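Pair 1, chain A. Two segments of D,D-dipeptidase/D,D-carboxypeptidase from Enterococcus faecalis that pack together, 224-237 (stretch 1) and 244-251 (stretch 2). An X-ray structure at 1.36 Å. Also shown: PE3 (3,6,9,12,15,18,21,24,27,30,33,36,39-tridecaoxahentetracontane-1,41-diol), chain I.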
# COMPACT_ATOMS: atom_id res chain seq x y z
N LYS A 224 25.13 -8.03 1.87
CA LYS A 224 24.16 -8.86 2.58
C LYS A 224 23.79 -8.25 3.92
O LYS A 224 24.65 -7.85 4.70
CB LYS A 224 24.72 -10.28 2.80
CG LYS A 224 24.58 -11.20 1.59
CD LYS A 224 25.49 -12.40 1.72
CE LYS A 224 25.38 -13.29 0.48
NZ LYS A 224 25.86 -12.60 -0.75
N THR A 225 22.49 -8.19 4.18
CA THR A 225 21.97 -7.70 5.44
C THR A 225 21.55 -8.90 6.27
O THR A 225 20.88 -9.80 5.76
CB THR A 225 20.78 -6.75 5.21
OG1 THR A 225 21.22 -5.61 4.46
CG2 THR A 225 20.19 -6.27 6.53
N LEU A 226 21.95 -8.93 7.53
CA LEU A 226 21.60 -10.05 8.40
C LEU A 226 20.54 -9.65 9.42
O LEU A 226 20.70 -8.67 10.14
CB LEU A 226 22.85 -10.58 9.09
CG LEU A 226 23.94 -11.01 8.12
CD1 LEU A 226 25.22 -11.33 8.87
CD2 LEU A 226 23.48 -12.21 7.31
N ILE A 227 19.47 -10.44 9.46
CA ILE A 227 18.36 -10.20 10.37
C ILE A 227 18.14 -11.48 11.16
O ILE A 227 18.23 -12.58 10.61
CB ILE A 227 17.08 -9.86 9.58
CG1 ILE A 227 17.25 -8.53 8.84
CG2 ILE A 227 15.87 -9.78 10.50
CD1 ILE A 227 16.04 -8.11 8.03
N LYS A 228 17.88 -11.36 12.46
CA LYS A 228 17.54 -12.55 13.23
C LYS A 228 16.08 -12.56 13.70
O LYS A 228 15.52 -11.53 14.10
CB LYS A 228 18.52 -12.80 14.38
CG LYS A 228 18.60 -11.71 15.41
CD LYS A 228 19.41 -12.19 16.60
CE LYS A 228 19.31 -11.23 17.75
NZ LYS A 228 17.90 -10.99 18.16
N ILE A 229 15.48 -13.74 13.63
CA ILE A 229 14.05 -13.93 13.85
C ILE A 229 13.87 -15.13 14.77
O ILE A 229 14.61 -16.11 14.66
CB ILE A 229 13.34 -14.25 12.52
CG1 ILE A 229 13.65 -13.19 11.46
CG2 ILE A 229 11.85 -14.39 12.72
CD1 ILE A 229 12.97 -11.86 11.69
N PRO A 230 12.90 -15.06 15.70
CA PRO A 230 12.59 -16.27 16.46
C PRO A 230 11.95 -17.32 15.55
O PRO A 230 11.10 -17.00 14.72
CB PRO A 230 11.56 -15.78 17.48
CG PRO A 230 11.82 -14.31 17.61
CD PRO A 230 12.23 -13.87 16.24
N GLU A 231 12.38 -18.57 15.71
CA GLU A 231 11.70 -19.70 15.09
C GLU A 231 10.29 -19.77 15.65
O GLU A 231 9.38 -20.33 15.04
CB GLU A 231 12.43 -21.01 15.43
CG GLU A 231 13.85 -21.10 14.89
CD GLU A 231 13.95 -21.99 13.67
OE1 GLU A 231 13.36 -21.65 12.63
OE2 GLU A 231 14.63 -23.04 13.75
N ASN A 232 10.14 -19.18 16.84
CA ASN A 232 8.90 -19.20 17.60
C ASN A 232 7.98 -18.03 17.26
O ASN A 232 7.37 -17.43 18.15
CB ASN A 232 9.24 -19.18 19.09
CG ASN A 232 8.09 -19.61 19.96
OD1 ASN A 232 7.29 -20.46 19.58
ND2 ASN A 232 7.99 -19.02 21.15
N CYS A 233 7.89 -17.69 15.98
CA CYS A 233 7.01 -16.60 15.57
C CYS A 233 6.62 -16.64 14.09
O CYS A 233 7.33 -17.19 13.25
CB CYS A 233 7.65 -15.24 15.89
SG CYS A 233 8.95 -14.73 14.74
N VAL A 234 5.45 -16.08 13.81
CA VAL A 234 5.06 -15.73 12.46
C VAL A 234 5.64 -14.35 12.22
O VAL A 234 5.53 -13.47 13.07
CB VAL A 234 3.53 -15.68 12.33
CG1 VAL A 234 3.12 -15.05 11.02
CG2 VAL A 234 2.95 -17.08 12.45
N TYR A 235 6.30 -14.16 11.08
CA TYR A 235 6.96 -12.89 10.80
C TYR A 235 6.83 -12.47 9.34
O TYR A 235 6.59 -13.30 8.46
CB TYR A 235 8.44 -12.96 11.16
CG TYR A 235 9.27 -13.78 10.21
CD1 TYR A 235 9.98 -13.17 9.18
CD2 TYR A 235 9.34 -15.16 10.34
CE1 TYR A 235 10.74 -13.92 8.31
CE2 TYR A 235 10.10 -15.91 9.47
CZ TYR A 235 10.80 -15.29 8.46
OH TYR A 235 11.55 -16.05 7.60
N GLN A 236 7.02 -11.18 9.10
CA GLN A 236 7.07 -10.62 7.76
C GLN A 236 8.26 -9.70 7.66
O GLN A 236 8.66 -9.07 8.65
CB GLN A 236 5.82 -9.79 7.47
CG GLN A 236 4.52 -10.56 7.42
CD GLN A 236 3.33 -9.64 7.63
OE1 GLN A 236 3.12 -9.13 8.73
NE2 GLN A 236 2.56 -9.41 6.57
N ILE A 237 8.84 -9.62 6.46
CA ILE A 237 9.88 -8.65 6.17
C ILE A 237 9.54 -7.94 4.86
O ILE A 237 9.13 -8.58 3.89
CB ILE A 237 11.26 -9.32 6.04
CG1 ILE A 237 11.61 -10.09 7.31
CG2 ILE A 237 12.34 -8.27 5.73
CD1 ILE A 237 12.90 -10.87 7.24
N GLY A 244 16.38 0.19 3.41
CA GLY A 244 16.38 -0.87 4.41
C GLY A 244 15.10 -1.67 4.48
O GLY A 244 14.26 -1.67 3.55
N PHE A 245 14.94 -2.35 5.61
CA PHE A 245 13.89 -3.33 5.78
C PHE A 245 13.05 -3.03 7.01
O PHE A 245 13.56 -2.48 8.01
CB PHE A 245 14.50 -4.73 5.91
CG PHE A 245 15.35 -5.14 4.74
CD1 PHE A 245 14.76 -5.64 3.58
CD2 PHE A 245 16.73 -5.02 4.79
CE1 PHE A 245 15.54 -6.02 2.50
CE2 PHE A 245 17.52 -5.39 3.70
CZ PHE A 245 16.92 -5.90 2.55
N VAL A 246 11.78 -3.38 6.94
CA VAL A 246 10.89 -3.34 8.09
C VAL A 246 10.49 -4.77 8.43
O VAL A 246 10.00 -5.52 7.57
CB VAL A 246 9.64 -2.50 7.81
CG1 VAL A 246 8.70 -2.53 9.00
CG2 VAL A 246 10.06 -1.07 7.51
N VAL A 247 10.70 -5.15 9.69
CA VAL A 247 10.43 -6.49 10.17
C VAL A 247 9.24 -6.47 11.11
O VAL A 247 9.19 -5.65 12.04
CB VAL A 247 11.66 -7.07 10.92
CG1 VAL A 247 11.39 -8.48 11.40
CG2 VAL A 247 12.89 -7.03 10.01
N THR A 248 8.28 -7.37 10.88
CA THR A 248 7.08 -7.47 11.69
C THR A 248 7.04 -8.85 12.33
O THR A 248 7.04 -9.86 11.63
CB THR A 248 5.80 -7.24 10.84
OG1 THR A 248 5.88 -5.96 10.20
CG2 THR A 248 4.56 -7.26 11.71
N ILE A 249 7.02 -8.89 13.66
CA ILE A 249 7.06 -10.15 14.40
C ILE A 249 5.78 -10.31 15.20
O ILE A 249 5.42 -9.43 15.98
CB ILE A 249 8.24 -10.17 15.39
CG1 ILE A 249 9.56 -9.88 14.69
CG2 ILE A 249 8.28 -11.50 16.14
CD1 ILE A 249 9.93 -10.88 13.64
N TRP A 250 5.09 -11.43 15.00
CA TRP A 250 3.86 -11.72 15.72
C TRP A 250 4.21 -12.63 16.90
O TRP A 250 4.71 -13.75 16.71
CB TRP A 250 2.82 -12.33 14.78
CG TRP A 250 2.53 -11.45 13.56
CD1 TRP A 250 3.42 -11.08 12.58
CD2 TRP A 250 1.28 -10.85 13.21
NE1 TRP A 250 2.80 -10.29 11.65
CE2 TRP A 250 1.48 -10.13 12.01
CE3 TRP A 250 0.00 -10.86 13.78
CZ2 TRP A 250 0.46 -9.42 11.38
CZ3 TRP A 250 -1.01 -10.16 13.16
CH2 TRP A 250 -0.78 -9.45 11.97
N ARG A 251 3.98 -12.13 18.11
CA ARG A 251 4.40 -12.82 19.33
C ARG A 251 3.44 -13.94 19.72
O ARG A 251 2.33 -14.03 19.20
CB ARG A 251 4.55 -11.82 20.47
CG ARG A 251 5.73 -10.88 20.31
CD ARG A 251 7.02 -11.67 20.21
NE ARG A 251 8.21 -10.82 20.29
CZ ARG A 251 9.44 -11.29 20.44
NH1 ARG A 251 9.65 -12.60 20.51
NH2 ARG A 251 10.47 -10.45 20.51
O43 PE3 I . -0.66 -14.20 10.71
C42 PE3 I . -0.63 -12.91 10.11
C41 PE3 I . -0.00 -12.98 8.71
O40 PE3 I . 1.36 -13.48 8.76
C39 PE3 I . 1.91 -13.52 7.43
C38 PE3 I . 3.35 -14.04 7.39
O37 PE3 I . 3.45 -15.37 7.90
O HOH W 1 7.29 -6.25 7.78

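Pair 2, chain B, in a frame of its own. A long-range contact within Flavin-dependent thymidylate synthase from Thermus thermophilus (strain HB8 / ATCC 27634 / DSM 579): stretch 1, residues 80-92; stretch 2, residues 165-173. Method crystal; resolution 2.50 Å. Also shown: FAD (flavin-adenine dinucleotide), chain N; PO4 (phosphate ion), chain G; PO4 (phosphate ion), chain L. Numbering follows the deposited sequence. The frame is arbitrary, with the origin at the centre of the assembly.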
# COMPACT_ATOMS: atom_id res chain seq x y z
N TRP B 80 -7.65 12.88 -8.19
CA TRP B 80 -7.58 11.53 -8.66
C TRP B 80 -6.37 10.83 -8.04
O TRP B 80 -6.44 9.66 -7.66
CB TRP B 80 -7.46 11.52 -10.18
CG TRP B 80 -7.87 10.24 -10.83
CD1 TRP B 80 -7.53 8.97 -10.45
CD2 TRP B 80 -8.67 10.11 -12.01
NE1 TRP B 80 -8.06 8.05 -11.33
CE2 TRP B 80 -8.77 8.72 -12.30
CE3 TRP B 80 -9.30 11.02 -12.85
CZ2 TRP B 80 -9.48 8.24 -13.39
CZ3 TRP B 80 -10.01 10.53 -13.95
CH2 TRP B 80 -10.09 9.16 -14.21
N PHE B 81 -5.25 11.54 -7.95
CA PHE B 81 -4.03 10.94 -7.43
C PHE B 81 -4.00 10.74 -5.91
O PHE B 81 -3.09 10.11 -5.39
CB PHE B 81 -2.80 11.75 -7.88
CG PHE B 81 -2.59 11.77 -9.37
CD1 PHE B 81 -3.44 11.06 -10.22
CD2 PHE B 81 -1.56 12.52 -9.93
CE1 PHE B 81 -3.27 11.10 -11.62
CE2 PHE B 81 -1.38 12.56 -11.33
CZ PHE B 81 -2.24 11.85 -12.16
N ARG B 82 -5.01 11.26 -5.22
CA ARG B 82 -5.12 11.10 -3.77
C ARG B 82 -5.30 9.62 -3.46
O ARG B 82 -5.12 9.20 -2.32
CB ARG B 82 -6.32 11.87 -3.22
CG ARG B 82 -6.15 13.38 -3.18
CD ARG B 82 -5.07 13.79 -2.19
NE ARG B 82 -4.68 15.20 -2.33
CZ ARG B 82 -5.52 16.22 -2.25
NH1 ARG B 82 -6.81 16.00 -2.02
NH2 ARG B 82 -5.07 17.46 -2.41
N HIS B 83 -5.67 8.85 -4.47
CA HIS B 83 -5.89 7.42 -4.37
C HIS B 83 -4.55 6.74 -4.62
O HIS B 83 -4.07 6.65 -5.76
CB HIS B 83 -6.93 6.96 -5.39
CG HIS B 83 -8.28 7.58 -5.17
ND1 HIS B 83 -9.29 6.95 -4.48
CD2 HIS B 83 -8.76 8.80 -5.52
CE1 HIS B 83 -10.33 7.76 -4.40
NE2 HIS B 83 -10.04 8.88 -5.02
N ARG B 84 -3.96 6.26 -3.53
CA ARG B 84 -2.65 5.65 -3.53
C ARG B 84 -2.55 4.21 -3.98
O ARG B 84 -1.46 3.74 -4.30
CB ARG B 84 -2.06 5.77 -2.12
CG ARG B 84 -1.85 7.21 -1.66
CD ARG B 84 -1.75 7.29 -0.14
NE ARG B 84 -3.00 6.88 0.50
CZ ARG B 84 -3.24 6.92 1.81
NH1 ARG B 84 -2.31 7.36 2.64
NH2 ARG B 84 -4.41 6.51 2.28
N THR B 85 -3.68 3.50 -4.01
CA THR B 85 -3.66 2.09 -4.38
C THR B 85 -3.54 1.83 -5.88
O THR B 85 -3.67 0.69 -6.32
CB THR B 85 -4.92 1.37 -3.86
OG1 THR B 85 -6.09 2.02 -4.37
CG2 THR B 85 -4.95 1.36 -2.32
N ALA B 86 -3.29 2.86 -6.65
CA ALA B 86 -3.17 2.69 -8.08
C ALA B 86 -1.75 2.94 -8.61
O ALA B 86 -0.89 3.46 -7.90
CB ALA B 86 -4.16 3.60 -8.80
N SER B 87 -1.51 2.55 -9.85
CA SER B 87 -0.22 2.78 -10.49
C SER B 87 -0.49 3.83 -11.56
O SER B 87 -1.36 3.66 -12.41
CB SER B 87 0.30 1.48 -11.11
OG SER B 87 0.59 0.50 -10.12
N VAL B 88 0.24 4.94 -11.50
CA VAL B 88 0.02 6.00 -12.45
C VAL B 88 1.31 6.43 -13.11
O VAL B 88 2.38 6.28 -12.53
CB VAL B 88 -0.63 7.24 -11.77
CG1 VAL B 88 -0.17 7.34 -10.34
CG2 VAL B 88 -0.24 8.52 -12.48
N ASN B 89 1.20 6.89 -14.36
CA ASN B 89 2.34 7.43 -15.09
C ASN B 89 1.84 8.62 -15.87
O ASN B 89 1.00 8.50 -16.75
CB ASN B 89 2.97 6.41 -16.04
CG ASN B 89 4.37 6.84 -16.47
OD1 ASN B 89 4.53 7.69 -17.36
ND2 ASN B 89 5.38 6.29 -15.82
N GLU B 90 2.35 9.79 -15.52
CA GLU B 90 1.92 11.02 -16.14
C GLU B 90 2.96 11.69 -17.02
O GLU B 90 4.17 11.52 -16.83
CB GLU B 90 1.47 11.98 -15.02
CG GLU B 90 1.24 13.42 -15.43
CD GLU B 90 0.54 14.23 -14.36
OE1 GLU B 90 0.95 14.14 -13.18
OE2 GLU B 90 -0.41 14.97 -14.69
N ILE B 91 2.48 12.45 -18.01
CA ILE B 91 3.32 13.21 -18.91
C ILE B 91 4.03 14.28 -18.08
O ILE B 91 3.38 15.19 -17.57
CB ILE B 91 2.46 13.89 -20.02
CG1 ILE B 91 2.26 12.93 -21.18
CG2 ILE B 91 3.10 15.18 -20.50
CD1 ILE B 91 1.53 13.52 -22.35
N SER B 92 5.35 14.17 -17.95
CA SER B 92 6.11 15.14 -17.15
C SER B 92 6.35 16.51 -17.78
O SER B 92 6.92 16.62 -18.87
CB SER B 92 7.48 14.56 -16.77
OG SER B 92 8.32 15.60 -16.28
N TYR B 165 -4.63 20.89 -19.17
CA TYR B 165 -4.91 19.47 -19.31
C TYR B 165 -3.63 18.68 -19.12
O TYR B 165 -2.54 19.22 -19.28
CB TYR B 165 -5.51 19.17 -20.68
CG TYR B 165 -7.01 19.18 -20.70
CD1 TYR B 165 -7.74 18.04 -20.31
CD2 TYR B 165 -7.73 20.33 -21.07
CE1 TYR B 165 -9.12 18.05 -20.29
CE2 TYR B 165 -9.12 20.35 -21.05
CZ TYR B 165 -9.81 19.21 -20.65
OH TYR B 165 -11.18 19.22 -20.60
N THR B 166 -3.76 17.40 -18.79
CA THR B 166 -2.61 16.53 -18.60
C THR B 166 -3.05 15.09 -18.87
O THR B 166 -4.24 14.78 -18.78
CB THR B 166 -2.05 16.64 -17.16
OG1 THR B 166 -0.96 15.72 -17.00
CG2 THR B 166 -3.13 16.32 -16.13
N GLU B 167 -2.12 14.23 -19.24
CA GLU B 167 -2.48 12.84 -19.53
C GLU B 167 -1.70 11.88 -18.67
O GLU B 167 -0.58 12.18 -18.25
CB GLU B 167 -2.20 12.48 -20.98
CG GLU B 167 -2.80 13.38 -22.00
CD GLU B 167 -2.55 12.86 -23.41
OE1 GLU B 167 -2.73 13.65 -24.35
OE2 GLU B 167 -2.18 11.67 -23.57
N PHE B 168 -2.29 10.71 -18.46
CA PHE B 168 -1.65 9.66 -17.68
C PHE B 168 -2.30 8.29 -17.86
O PHE B 168 -3.41 8.16 -18.39
CB PHE B 168 -1.67 10.02 -16.19
CG PHE B 168 -3.05 10.28 -15.63
CD1 PHE B 168 -3.59 11.56 -15.65
CD2 PHE B 168 -3.77 9.25 -15.02
CE1 PHE B 168 -4.84 11.82 -15.06
CE2 PHE B 168 -5.02 9.49 -14.44
CZ PHE B 168 -5.55 10.79 -14.45
N TYR B 169 -1.58 7.27 -17.42
CA TYR B 169 -2.06 5.90 -17.46
C TYR B 169 -2.45 5.58 -16.02
O TYR B 169 -1.68 5.82 -15.09
CB TYR B 169 -0.94 4.95 -17.91
CG TYR B 169 -0.97 4.64 -19.39
CD1 TYR B 169 -1.23 5.65 -20.32
CD2 TYR B 169 -0.73 3.34 -19.85
CE1 TYR B 169 -1.27 5.37 -21.68
CE2 TYR B 169 -0.76 3.05 -21.22
CZ TYR B 169 -1.03 4.07 -22.12
OH TYR B 169 -1.06 3.80 -23.48
N TRP B 170 -3.65 5.05 -15.83
CA TRP B 170 -4.14 4.71 -14.51
C TRP B 170 -4.41 3.21 -14.48
O TRP B 170 -5.24 2.69 -15.23
CB TRP B 170 -5.42 5.52 -14.23
CG TRP B 170 -6.03 5.33 -12.86
CD1 TRP B 170 -7.11 4.55 -12.54
CD2 TRP B 170 -5.60 5.93 -11.64
NE1 TRP B 170 -7.37 4.62 -11.19
CE2 TRP B 170 -6.46 5.46 -10.61
CE3 TRP B 170 -4.57 6.82 -11.30
CZ2 TRP B 170 -6.31 5.85 -9.28
CZ3 TRP B 170 -4.43 7.21 -9.97
CH2 TRP B 170 -5.29 6.72 -8.98
N LYS B 171 -3.67 2.51 -13.63
CA LYS B 171 -3.79 1.05 -13.47
C LYS B 171 -4.33 0.74 -12.07
O LYS B 171 -3.70 1.07 -11.07
CB LYS B 171 -2.43 0.38 -13.65
CG LYS B 171 -2.52 -1.13 -13.80
CD LYS B 171 -2.40 -1.89 -12.49
CE LYS B 171 -0.97 -1.99 -12.04
NZ LYS B 171 -0.84 -2.53 -10.66
N GLN B 172 -5.48 0.08 -12.01
CA GLN B 172 -6.08 -0.23 -10.72
C GLN B 172 -6.95 -1.48 -10.72
O GLN B 172 -7.65 -1.75 -11.69
CB GLN B 172 -6.88 0.98 -10.24
CG GLN B 172 -7.36 0.93 -8.81
CD GLN B 172 -7.81 2.28 -8.33
OE1 GLN B 172 -8.50 3.00 -9.06
NE2 GLN B 172 -7.41 2.65 -7.12
N ASP B 173 -6.92 -2.22 -9.63
CA ASP B 173 -7.71 -3.43 -9.48
C ASP B 173 -9.17 -3.11 -9.22
O ASP B 173 -9.50 -2.05 -8.69
CB ASP B 173 -7.13 -4.30 -8.35
CG ASP B 173 -7.22 -3.64 -6.99
OD1 ASP B 173 -8.34 -3.60 -6.41
OD2 ASP B 173 -6.18 -3.15 -6.49
PA FAD N . -6.78 5.07 -1.63
O1A FAD N . -5.72 6.11 -1.68
O2A FAD N . -6.85 4.32 -3.06
O5B FAD N . -6.40 4.02 -0.49
C5B FAD N . -7.49 3.11 -0.29
C4B FAD N . -7.25 2.42 1.05
O4B FAD N . -6.01 1.69 0.99
C3B FAD N . -7.10 3.43 2.17
O3B FAD N . -8.35 3.81 2.76
C2B FAD N . -6.17 2.75 3.15
O2B FAD N . -6.91 1.94 4.07
C1B FAD N . -5.24 1.91 2.23
N9A FAD N . -3.93 2.58 1.93
C8A FAD N . -3.42 2.83 0.67
N7A FAD N . -2.26 3.43 0.76
C5A FAD N . -1.94 3.60 2.06
C6A FAD N . -0.83 4.18 2.75
N6A FAD N . 0.23 4.72 2.05
N1A FAD N . -0.84 4.18 4.10
C2A FAD N . -1.86 3.66 4.80
N3A FAD N . -2.93 3.12 4.19
C4A FAD N . -3.01 3.07 2.84
N1 FAD N . -7.89 15.30 1.32
C2 FAD N . -7.14 16.34 1.70
O2 FAD N . -5.93 16.25 1.58
N3 FAD N . -7.66 17.48 2.23
C4 FAD N . -9.02 17.65 2.40
O4 FAD N . -9.47 18.68 2.88
C4X FAD N . -9.91 16.52 1.99
N5 FAD N . -11.24 16.56 2.12
C5X FAD N . -12.04 15.52 1.74
C6 FAD N . -13.46 15.61 1.90
C7 FAD N . -14.29 14.55 1.53
C7M FAD N . -15.79 14.70 1.72
C8 FAD N . -13.73 13.35 0.97
C8M FAD N . -14.61 12.20 0.55
C9 FAD N . -12.34 13.23 0.80
C9A FAD N . -11.46 14.30 1.18
N10 FAD N . -10.03 14.22 1.02
C10 FAD N . -9.24 15.30 1.42
C1' FAD N . -9.37 13.02 0.45
C2' FAD N . -9.24 11.84 1.45
O2' FAD N . -8.58 12.25 2.65
C3' FAD N . -8.46 10.67 0.79
O3' FAD N . -7.10 11.07 0.55
C4' FAD N . -9.12 10.24 -0.56
O4' FAD N . -10.56 10.20 -0.43
C5' FAD N . -8.63 8.85 -0.97
O5' FAD N . -9.30 7.88 -0.16
P FAD N . -8.35 6.61 0.06
O1P FAD N . -7.01 7.04 0.55
O2P FAD N . -9.05 5.67 1.15
O3P FAD N . -8.24 5.78 -1.37
P PO4 G . 6.34 16.69 -13.16
O1 PO4 G . 5.31 17.17 -14.12
O2 PO4 G . 5.67 16.21 -11.92
O3 PO4 G . 7.11 15.57 -13.77
O4 PO4 G . 7.26 17.80 -12.82
P PO4 L . -8.58 19.78 -3.72
O1 PO4 L . -8.91 19.75 -5.17
O2 PO4 L . -8.03 21.12 -3.37
O3 PO4 L . -7.57 18.74 -3.43
O4 PO4 L . -9.81 19.52 -2.93
O HOH W 2 -8.98 3.87 -4.46

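The sharpest difference lies at one matched position, Ile249(A) in pair 1 and Trp170(B) in pair 2, on the face that carries Val247(A) and Ile249(A) in pair 1 and Phe168(B) and Trp170(B) in pair 2: a branched aliphatic chain packs there in one protein, a sandwiched indole in the other. The frame around them is the same. Fourteen central residues superpose with an RMSD of 0.8 Å, and in both pairs a strand that follows a loop runs antiparallel to the strand of stretch 2, at 168° in pair 1 and 159° in pair 2. Val234(A) to Ile237(A) match Ser87(B) to Glu90(B), and Val247(A) to Trp250(A) match Phe168(B) to Lys171(B). Backbone bonds recur at equivalent places: Gln236(A) N to Thr248(A) O is 2.9 Å and Thr248(A) N to Gln236(A) O 2.8 Å, while Asn89(B) N to Tyr169(B) O is 3.2 Å and Tyr169(B) N to Asn89(B) O 2.9 Å.

In pair 1, the face carrying Val247(A) and Ile249(A) is covered by aliphatic groups. Ile229(A) CD1 lies 3.7 Å from both Val247(A) CG1 and Ile249(A) CD1; the beta-branched chains of Ile229(A), Val247(A) and Ile249(A) present compact apolar surfaces that meet at van der Waals distance. Cys233(A) SG adds a compact, weakly polar surface 3.6 Å from Ile249(A) CG2.

Pair 2 covers the same face with rings. Phe81(B), matching Ile229(A), turns its edge to the face of Phe168(B), which matches Val247(A). Trp80(B) in turn presents its edge to one face of Trp170(B), with NE1 of Trp80(B) 3.1 Å from CE2 of Trp170(B). Over the opposite face sits Ala86(B), the match of Cys233(A), its CB 3.1 Å from Trp170(B) CZ2; a small methyl suits this tight spot and makes a CH-pi contact. The indole NH is not wasted, since Trp170(B) NE1 donates to Gln172(B) OE1 at 2.9 Å.

Ile237(A) and Glu90(B) match, yet differ in chemistry. Ile237(A) CG2 packs 4.2 Å from Phe245(A) CB, apolar against apolar. Glu90(B) instead accepts a very short bond from Thr166(B), the match of Phe245(A), with OG1 of Thr166(B) 2.5 Å from OE2 of Glu90(B), so a buried carboxylate gains a polar partner.

On the other face, Trp250(A) NE1 reaches diagonally to Gln236(A) OE1 at 3.2 Å, an amide long enough to meet the indole edge. At the position of Trp250(A), Lys171(B) uses its flexible chain to place NZ 3.4 Å from Ser87(B) OG, a weak bond.

Neither Glu231(A) nor its match Arg84(B) contacts stretch 2, but Arg84(B) N donates to FAD O1A at 2.6 Å, FAD being the cofactor expected of a flavin-dependent enzyme. Asn232(A) also makes no contact, whereas its match Thr85(B) accepts a hydrogen bond at OG1 from Gln172(B) NE2 at 3.1 Å and donates one from OG1 to FAD O2A at 2.8 Å.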